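Local coordinates for uncharacterized protein MJ0764 (Methanocaldococcus jannaschii, PDB 2B8M), which is of unknown function but adopts the double-stranded beta-helix fold of the RmlC-like cupin family, at residues 30-35 against 94-99; 58-63 against 82-87. One frame throughout, in Å; residues are numbered along the deposited sequence.

Contact 1: 30-35 against 94-99; sequences NHIVLP and LEFFVV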
ATOM      1  N   ASN A  30       2.981   6.771  -1.486  1.00 18.69           N
ATOM      2  CA  ASN A  30       4.408   6.988  -1.698  1.00 19.43           C
ATOM      3  C   ASN A  30       5.178   5.701  -1.456  1.00 18.94           C
ATOM      4  O   ASN A  30       4.722   4.822  -0.720  1.00 20.86           O
ATOM      5  CB  ASN A  30       4.900   8.129  -0.789  1.00 20.64           C
ATOM      6  CG  ASN A  30       4.092   9.365  -0.950  1.00 22.30           C
ATOM      7  OD1 ASN A  30       3.609   9.663  -2.054  1.00 24.44           O
ATOM      8  ND2 ASN A  30       3.922  10.115   0.127  1.00 21.71           N
ATOM      9  N   HIS A  31       6.358   5.598  -2.083  1.00 20.54           N
ATOM     10  CA  HIS A  31       7.251   4.486  -1.902  1.00 20.95           C
ATOM     11  C   HIS A  31       8.574   5.023  -1.383  1.00 20.51           C
ATOM     12  O   HIS A  31       9.155   5.929  -1.966  1.00 22.21           O
ATOM     13  CB  HIS A  31       7.433   3.773  -3.209  1.00 21.47           C
ATOM     14  CG  HIS A  31       8.493   2.717  -3.177  1.00 20.55           C
ATOM     15  ND1 HIS A  31       9.644   2.820  -3.912  1.00 20.29           N
ATOM     16  CD2 HIS A  31       8.584   1.560  -2.483  1.00 22.16           C
ATOM     17  CE1 HIS A  31      10.393   1.749  -3.699  1.00 22.67           C
ATOM     18  NE2 HIS A  31       9.763   0.962  -2.850  1.00 21.91           N
ATOM     19  N   ILE A  32       9.025   4.484  -0.267  1.00 17.42           N
ATOM     20  CA  ILE A  32      10.231   4.985   0.388  1.00 18.32           C
ATOM     21  C   ILE A  32      11.231   3.837   0.652  1.00 20.00           C
ATOM     22  O   ILE A  32      10.854   2.769   1.116  1.00 19.44           O
ATOM     23  CB  ILE A  32       9.925   5.735   1.705  1.00 20.37           C
ATOM     24  CG1 ILE A  32       8.963   6.907   1.404  1.00 25.10           C
ATOM     25  CG2 ILE A  32      11.202   6.251   2.335  1.00 24.24           C
ATOM     26  CD1 ILE A  32       8.464   7.602   2.556  1.00 32.25           C
ATOM     27  N   VAL A  33      12.490   4.101   0.308  1.00 19.72           N
ATOM     28  CA  VAL A  33      13.607   3.280   0.688  1.00 18.46           C
ATOM     29  C   VAL A  33      14.589   4.099   1.474  1.00 22.51           C
ATOM     30  O   VAL A  33      15.042   5.169   1.014  1.00 19.75           O
ATOM     31  CB  VAL A  33      14.296   2.642  -0.546  1.00 19.33           C
ATOM     32  CG1 VAL A  33      15.433   1.709  -0.124  1.00 18.88           C
ATOM     33  CG2 VAL A  33      13.266   1.913  -1.354  1.00 24.26           C
ATOM     34  N   LEU A  34      14.925   3.589   2.664  1.00 19.94           N
ATOM     35  CA  LEU A  34      15.926   4.214   3.516  1.00 19.26           C
ATOM     36  C   LEU A  34      16.985   3.215   3.797  1.00 18.81           C
ATOM     37  O   LEU A  34      16.751   2.210   4.492  1.00 17.90           O
ATOM     38  CB  LEU A  34      15.306   4.678   4.852  1.00 19.44           C
ATOM     39  CG  LEU A  34      14.207   5.736   4.756  1.00 20.40           C
ATOM     40  CD1 LEU A  34      13.727   6.037   6.154  1.00 21.60           C
ATOM     41  CD2 LEU A  34      14.726   7.002   4.074  1.00 21.93           C
ATOM     42  N   PRO A  35      18.175   3.451   3.251  1.00 20.49           N
ATOM     43  CA  PRO A  35      19.336   2.720   3.711  1.00 18.66           C
ATOM     44  C   PRO A  35      19.628   2.936   5.203  1.00 19.25           C
ATOM     45  O   PRO A  35      19.158   3.908   5.817  1.00 18.58           O
ATOM     46  CB  PRO A  35      20.478   3.312   2.870  1.00 21.79           C
ATOM     47  CG  PRO A  35      19.803   3.849   1.663  1.00 25.48           C
ATOM     48  CD  PRO A  35      18.491   4.378   2.152  1.00 22.15           C
ATOM     49  N   LEU A  94      15.470  -0.354   4.562  1.00 20.14           N
ATOM     50  CA  LEU A  94      14.087  -0.311   4.994  1.00 19.11           C
ATOM     51  C   LEU A  94      13.316   0.181   3.814  1.00 20.95           C
ATOM     52  O   LEU A  94      13.671   1.224   3.261  1.00 18.91           O
ATOM     53  CB  LEU A  94      13.881   0.713   6.093  1.00 18.12           C
ATOM     54  CG  LEU A  94      12.493   1.223   6.532  1.00 19.05           C
ATOM     55  CD1 LEU A  94      11.587   0.094   7.025  1.00 21.55           C
ATOM     56  CD2 LEU A  94      12.642   2.199   7.611  1.00 21.30           C
ATOM     57  N   GLU A  95      12.286  -0.564   3.455  1.00 19.25           N
ATOM     58  CA  GLU A  95      11.426  -0.254   2.337  1.00 18.60           C
ATOM     59  C   GLU A  95       9.970  -0.306   2.789  1.00 21.89           C
ATOM     60  O   GLU A  95       9.528  -1.305   3.354  1.00 18.79           O
ATOM     61  CB  GLU A  95      11.677  -1.229   1.176  1.00 19.51           C
ATOM     62  CG  GLU A  95      10.955  -0.812  -0.063  1.00 17.62           C
ATOM     63  CD  GLU A  95      11.217  -1.705  -1.250  1.00 29.27           C
ATOM     64  OE1 GLU A  95      11.993  -2.667  -1.098  1.00 35.39           O
ATOM     65  OE2 GLU A  95      10.634  -1.456  -2.335  1.00 28.23           O
ATOM     66  N   PHE A  96       9.226   0.763   2.518  1.00 19.15           N
ATOM     67  CA  PHE A  96       7.797   0.826   2.888  1.00 20.61           C
ATOM     68  C   PHE A  96       6.992   1.640   1.890  1.00 21.10           C
ATOM     69  O   PHE A  96       7.555   2.451   1.141  1.00 21.40           O
ATOM     70  CB  PHE A  96       7.574   1.302   4.325  1.00 20.76           C
ATOM     71  CG  PHE A  96       8.150   2.620   4.627  1.00 16.77           C
ATOM     72  CD1 PHE A  96       9.504   2.760   4.823  1.00 22.16           C
ATOM     73  CD2 PHE A  96       7.349   3.741   4.724  1.00 19.26           C
ATOM     74  CE1 PHE A  96      10.056   4.022   5.120  1.00 20.24           C
ATOM     75  CE2 PHE A  96       7.869   4.985   4.997  1.00 22.39           C
ATOM     76  CZ  PHE A  96       9.235   5.136   5.181  1.00 19.90           C
ATOM     77  N   PHE A  97       5.688   1.409   1.888  1.00 20.47           N
ATOM     78  CA  PHE A  97       4.745   2.308   1.263  1.00 19.74           C
ATOM     79  C   PHE A  97       4.028   3.126   2.300  1.00 18.51           C
ATOM     80  O   PHE A  97       3.782   2.656   3.404  1.00 22.51           O
ATOM     81  CB  PHE A  97       3.727   1.555   0.412  1.00 20.66           C
ATOM     82  CG  PHE A  97       4.366   0.803  -0.717  1.00 20.42           C
ATOM     83  CD1 PHE A  97       4.847  -0.492  -0.531  1.00 25.31           C
ATOM     84  CD2 PHE A  97       4.519   1.410  -1.957  1.00 20.70           C
ATOM     85  CE1 PHE A  97       5.465  -1.133  -1.573  1.00 26.12           C
ATOM     86  CE2 PHE A  97       5.116   0.749  -2.999  1.00 22.48           C
ATOM     87  CZ  PHE A  97       5.596  -0.504  -2.810  1.00 21.98           C
ATOM     88  N   VAL A  98       3.674   4.338   1.899  1.00 20.03           N
ATOM     89  CA  VAL A  98       2.910   5.247   2.719  1.00 20.16           C
ATOM     90  C   VAL A  98       1.582   5.441   2.014  1.00 20.46           C
ATOM     91  O   VAL A  98       1.568   5.807   0.856  1.00 21.33           O
ATOM     92  CB  VAL A  98       3.593   6.613   2.845  1.00 21.05           C
ATOM     93  CG1 VAL A  98       2.771   7.553   3.652  1.00 23.60           C
ATOM     94  CG2 VAL A  98       4.976   6.480   3.473  1.00 21.23           C
ATOM     95  N   VAL A  99       0.483   5.151   2.719  1.00 21.66           N
ATOM     96  CA  VAL A  99      -0.849   5.310   2.181  1.00 19.92           C
ATOM     97  C   VAL A  99      -1.527   6.368   3.029  1.00 19.62           C
ATOM     98  O   VAL A  99      -1.563   6.288   4.254  1.00 21.53           O
ATOM     99  CB  VAL A  99      -1.649   3.995   2.245  1.00 20.93           C
ATOM    100  CG1 VAL A  99      -3.118   4.238   1.867  1.00 24.06           C
ATOM    101  CG2 VAL A  99      -0.993   2.919   1.413  1.00 24.57           C
TER
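His-31 NE2 donates a nearly straight hydrogen bond of 2.6 Å to Glu-95 OE2. This oxygen lies near the imidazole plane; the carboxylate plane itself is turned 65° from it. OE2 accepts on its anti side, with the donor 19° out of the carboxylate plane. A chi1 of -171° sets Glu-95 CG anti to the backbone N, and the chain beyond CG is extended, bringing OE2 to the ring. The second ring nitrogen, ND1, is hydrogen-bonded to Glu-19. His-31 CD2 sits over one face of Phe-97, toward the rim, 3.6 Å from Phe-97 CE2. The two planes meet obliquely. An alanine in place of His-31 would probably leave the carboxylates of Glu-95 and Glu-19 without their shared partner and uncover part of the Phe-97 face. On the opposite sheet face, Ile-32 CB makes a CH-pi contact over the Phe-96 ring, 3.6 Å from Phe-96 CZ. This face lies inside the cupin double-stranded beta-helix, where Phe-96 meets Met-58 of the other sheet. Six backbone hydrogen bonds pair Asn-30 with Val-98, Ile-32 with Phe-96 and Leu-34 with Leu-94. Both ring nitrogens of the buried His-31 are bonded to carboxylates, which fixes its rotation and would probably stabilise a protonated imidazole.

Contact 2: 58-63 against 82-87; sequences MTLTLE and VKMLIQ
Leu-62 and Met-84, a selenomethionine, lie side by side and point the same way from one sheet face. Leu-62 CD2 presses on Met-84 CB at 3.4 Å, tighter than usual for two carbons. Farther along, Leu-60 crosses Ile-86 at a slant, with Leu-60 CD1 3.8 Å from Ile-86 CG1. Met-58, also a selenomethionine, bends at chi3 (-64°), and its CG and CE both approach Ile-86 CG2. At the Met-58 and Ile-86 end this row packs on the other sheet, where Leu-51 touches both; at the other end Leu-62 touches Glu-4 of the second subunit.

The other face carries Thr-59, Thr-61, Leu-85 and Gln-87. One water here donates to Thr-59 O, accepts from Gln-87 NE2 at 2.6 Å, and is bonded to Thr-61 OG1 at 2.8 Å. Thr-59 OG1 turns instead to Asn-69. Backbone bonds pair Thr-59 with Gln-87 and Thr-61 with Leu-85.

At the strand ends, Glu-63 and Lys-83 cross at about a right angle. A bend at chi2 (-71°) folds the Glu-63 chain back, and Glu-63 OE2 accepts from Lys-83 N at 2.9 Å. The N-H comes from above the carboxylate plane. Glu-63 N returns a bond to Lys-83 O. The antiparallel pair thus has one apolar face, packed at one end against the other sheet, and on the other a single water joining Thr-59, Thr-61 and Gln-87, while the Glu-63 carboxylate takes up a backbone N-H where the pairing ends.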
HETATM    1  N   MSE A  58      11.844  -0.549  10.723  1.00 19.92           N
HETATM    2  CA  MSE A  58      11.604   0.857  10.910  1.00 22.48           C
HETATM    3  C   MSE A  58      11.643   1.167  12.380  1.00 22.18           C
HETATM    4  O   MSE A  58      11.108   0.417  13.162  1.00 24.34           O
HETATM    5  CB  MSE A  58      10.203   1.203  10.398  1.00 22.06           C
HETATM    6  CG  MSE A  58       9.785   2.615  10.720  1.00 19.01           C
HETATM    7 SE   MSE A  58       7.945   2.938  10.176  1.00 33.54          SE
HETATM    8  CE  MSE A  58       8.199   2.693   8.170  1.00 25.41           C
ATOM      9  N   THR A  59      12.255   2.292  12.736  1.00 20.02           N
ATOM     10  CA  THR A  59      12.172   2.836  14.066  1.00 19.88           C
ATOM     11  C   THR A  59      11.279   4.064  13.949  1.00 22.39           C
ATOM     12  O   THR A  59      11.606   5.048  13.264  1.00 23.07           O
ATOM     13  CB  THR A  59      13.579   3.149  14.610  1.00 21.13           C
ATOM     14  OG1 THR A  59      14.329   1.944  14.662  1.00 24.44           O
ATOM     15  CG2 THR A  59      13.517   3.714  16.006  1.00 19.91           C
ATOM     16  N   LEU A  60      10.135   3.986  14.614  1.00 19.42           N
ATOM     17  CA  LEU A  60       9.078   4.984  14.535  1.00 19.61           C
ATOM     18  C   LEU A  60       8.890   5.634  15.904  1.00 18.82           C
ATOM     19  O   LEU A  60       8.612   4.976  16.885  1.00 20.47           O
ATOM     20  CB  LEU A  60       7.774   4.290  14.137  1.00 20.31           C
ATOM     21  CG  LEU A  60       6.580   5.225  14.001  1.00 22.71           C
ATOM     22  CD1 LEU A  60       6.786   6.186  12.851  1.00 23.24           C
ATOM     23  CD2 LEU A  60       5.301   4.415  13.804  1.00 22.36           C
ATOM     24  N   THR A  61       9.125   6.934  15.990  1.00 18.40           N
ATOM     25  CA  THR A  61       8.900   7.678  17.204  1.00 16.96           C
ATOM     26  C   THR A  61       7.718   8.601  16.988  1.00 21.77           C
ATOM     27  O   THR A  61       7.741   9.459  16.102  1.00 18.77           O
ATOM     28  CB  THR A  61      10.158   8.485  17.653  1.00 16.00           C
ATOM     29  OG1 THR A  61      11.311   7.615  17.652  1.00 20.02           O
ATOM     30  CG2 THR A  61       9.974   8.991  19.039  1.00 23.40           C
ATOM     31  N   LEU A  62       6.692   8.420  17.822  1.00 19.61           N
ATOM     32  CA  LEU A  62       5.501   9.201  17.769  1.00 19.96           C
ATOM     33  C   LEU A  62       5.372  10.003  19.048  1.00 20.52           C
ATOM     34  O   LEU A  62       5.515   9.471  20.169  1.00 18.59           O
ATOM     35  CB  LEU A  62       4.258   8.332  17.595  1.00 19.37           C
ATOM     36  CG  LEU A  62       4.176   7.442  16.369  1.00 21.91           C
ATOM     37  CD1 LEU A  62       2.815   6.772  16.366  1.00 20.09           C
ATOM     38  CD2 LEU A  62       4.386   8.216  15.083  1.00 21.97           C
ATOM     39  N   GLU A  63       5.117  11.291  18.884  1.00 18.23           N
ATOM     40  CA  GLU A  63       4.942  12.192  20.019  1.00 18.16           C
ATOM     41  C   GLU A  63       5.981  11.968  21.106  1.00 18.84           C
ATOM     42  O   GLU A  63       7.153  12.049  20.804  1.00 21.87           O
ATOM     43  CB  GLU A  63       3.507  12.132  20.554  1.00 19.36           C
ATOM     44  CG  GLU A  63       2.450  12.591  19.605  1.00 21.64           C
ATOM     45  CD  GLU A  63       2.433  14.098  19.332  1.00 25.01           C
ATOM     46  OE1 GLU A  63       2.951  14.882  20.148  1.00 22.97           O
ATOM     47  OE2 GLU A  63       1.873  14.523  18.284  1.00 20.39           O
ATOM     48  N   VAL A  82      -0.365  13.865  14.155  1.00 20.06           N
ATOM     49  CA  VAL A  82       0.517  13.228  15.118  1.00 16.51           C
ATOM     50  C   VAL A  82       1.982  13.483  14.691  1.00 19.08           C
ATOM     51  O   VAL A  82       2.352  13.247  13.515  1.00 18.67           O
ATOM     52  CB  VAL A  82       0.240  11.694  15.184  1.00 20.86           C
ATOM     53  CG1 VAL A  82       1.304  10.951  15.987  1.00 19.45           C
ATOM     54  CG2 VAL A  82      -1.121  11.404  15.781  1.00 18.39           C
ATOM     55  N   LYS A  83       2.811  13.906  15.638  1.00 19.94           N
ATOM     56  CA  LYS A  83       4.226  14.131  15.386  1.00 18.83           C
ATOM     57  C   LYS A  83       4.937  12.813  15.242  1.00 19.53           C
ATOM     58  O   LYS A  83       4.848  11.950  16.149  1.00 18.60           O
ATOM     59  CB  LYS A  83       4.866  14.907  16.515  1.00 17.99           C
ATOM     60  CG  LYS A  83       6.286  15.306  16.234  1.00 22.87           C
ATOM     61  CD  LYS A  83       6.744  16.453  17.112  1.00 26.72           C
ATOM     62  CE  LYS A  83       6.546  16.195  18.588  1.00 28.28           C
ATOM     63  NZ  LYS A  83       7.100  17.257  19.436  1.00 34.65           N
HETATM   64  N   MSE A  84       5.592  12.645  14.103  1.00 20.43           N
HETATM   65  CA  MSE A  84       6.274  11.400  13.809  1.00 20.49           C
HETATM   66  C   MSE A  84       7.663  11.562  13.230  1.00 19.62           C
HETATM   67  O   MSE A  84       8.010  12.566  12.575  1.00 20.32           O
HETATM   68  CB  MSE A  84       5.481  10.561  12.814  1.00 19.96           C
HETATM   69  CG  MSE A  84       5.201  11.287  11.515  1.00 21.06           C
HETATM   70 SE   MSE A  84       3.935  10.322  10.364  0.75 32.22          SE
HETATM   71  CE  MSE A  84       4.966   8.805  10.090  1.00 26.22           C
ATOM     72  N   LEU A  85       8.465  10.555  13.519  1.00 19.64           N
ATOM     73  CA  LEU A  85       9.771  10.405  12.898  1.00 20.66           C
ATOM     74  C   LEU A  85      10.005   8.946  12.512  1.00 19.26           C
ATOM     75  O   LEU A  85       9.806   8.041  13.351  1.00 17.79           O
ATOM     76  CB  LEU A  85      10.837  10.789  13.876  1.00 18.29           C
ATOM     77  CG  LEU A  85      12.274  10.604  13.419  1.00 23.98           C
ATOM     78  CD1 LEU A  85      12.515  11.475  12.222  1.00 21.81           C
ATOM     79  CD2 LEU A  85      13.222  10.852  14.541  1.00 24.71           C
ATOM     80  N   ILE A  86      10.412   8.754  11.254  1.00 20.26           N
ATOM     81  CA  ILE A  86      10.780   7.465  10.721  1.00 19.46           C
ATOM     82  C   ILE A  86      12.250   7.422  10.477  1.00 21.16           C
ATOM     83  O   ILE A  86      12.782   8.205   9.685  1.00 19.00           O
ATOM     84  CB  ILE A  86      10.050   7.182   9.387  1.00 18.45           C
ATOM     85  CG1 ILE A  86       8.539   7.034   9.622  1.00 19.61           C
ATOM     86  CG2 ILE A  86      10.559   5.932   8.706  1.00 17.81           C
ATOM     87  CD1 ILE A  86       7.747   7.012   8.316  1.00 21.04           C
ATOM     88  N   GLN A  87      12.893   6.448  11.092  1.00 19.90           N
ATOM     89  CA  GLN A  87      14.322   6.207  10.950  1.00 20.07           C
ATOM     90  C   GLN A  87      14.597   4.757  10.584  1.00 18.36           C
ATOM     91  O   GLN A  87      13.839   3.860  10.957  1.00 20.20           O
ATOM     92  CB  GLN A  87      15.054   6.493  12.256  1.00 21.91           C
ATOM     93  CG  GLN A  87      14.887   7.869  12.847  1.00 22.95           C
ATOM     94  CD  GLN A  87      15.542   7.913  14.188  1.00 20.63           C
ATOM     95  OE1 GLN A  87      16.642   8.479  14.360  1.00 28.75           O
ATOM     96  NE2 GLN A  87      14.902   7.290  15.158  1.00 16.97           N
TER
HETATM   97  O   HOH W   1      12.339   7.221  15.061  1.00 13.39           O

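After strands 5-8 and 17-23 the chain runs along 30-35 in the first sheet. It visits the second sheet at 43-44, returns to the first for 49-55, and then enters 58-63 in the second. Strand 74-78, inside the inner loop, lies again in the first sheet. Contact 2 closes that loop when 82-87 returns beside 58-63. Strand 93-100 goes back to the first sheet, where contact 1 closes the outer loop. Contact 2 is therefore nested inside contact 1. Contact 1 ties strands of one sheet and contact 2 strands of the other. The packing of Phe-96 on Met-58 and Ile-86, and of Leu-94 on Met-58, joins the two sheets. Both contacts also touch the second subunit.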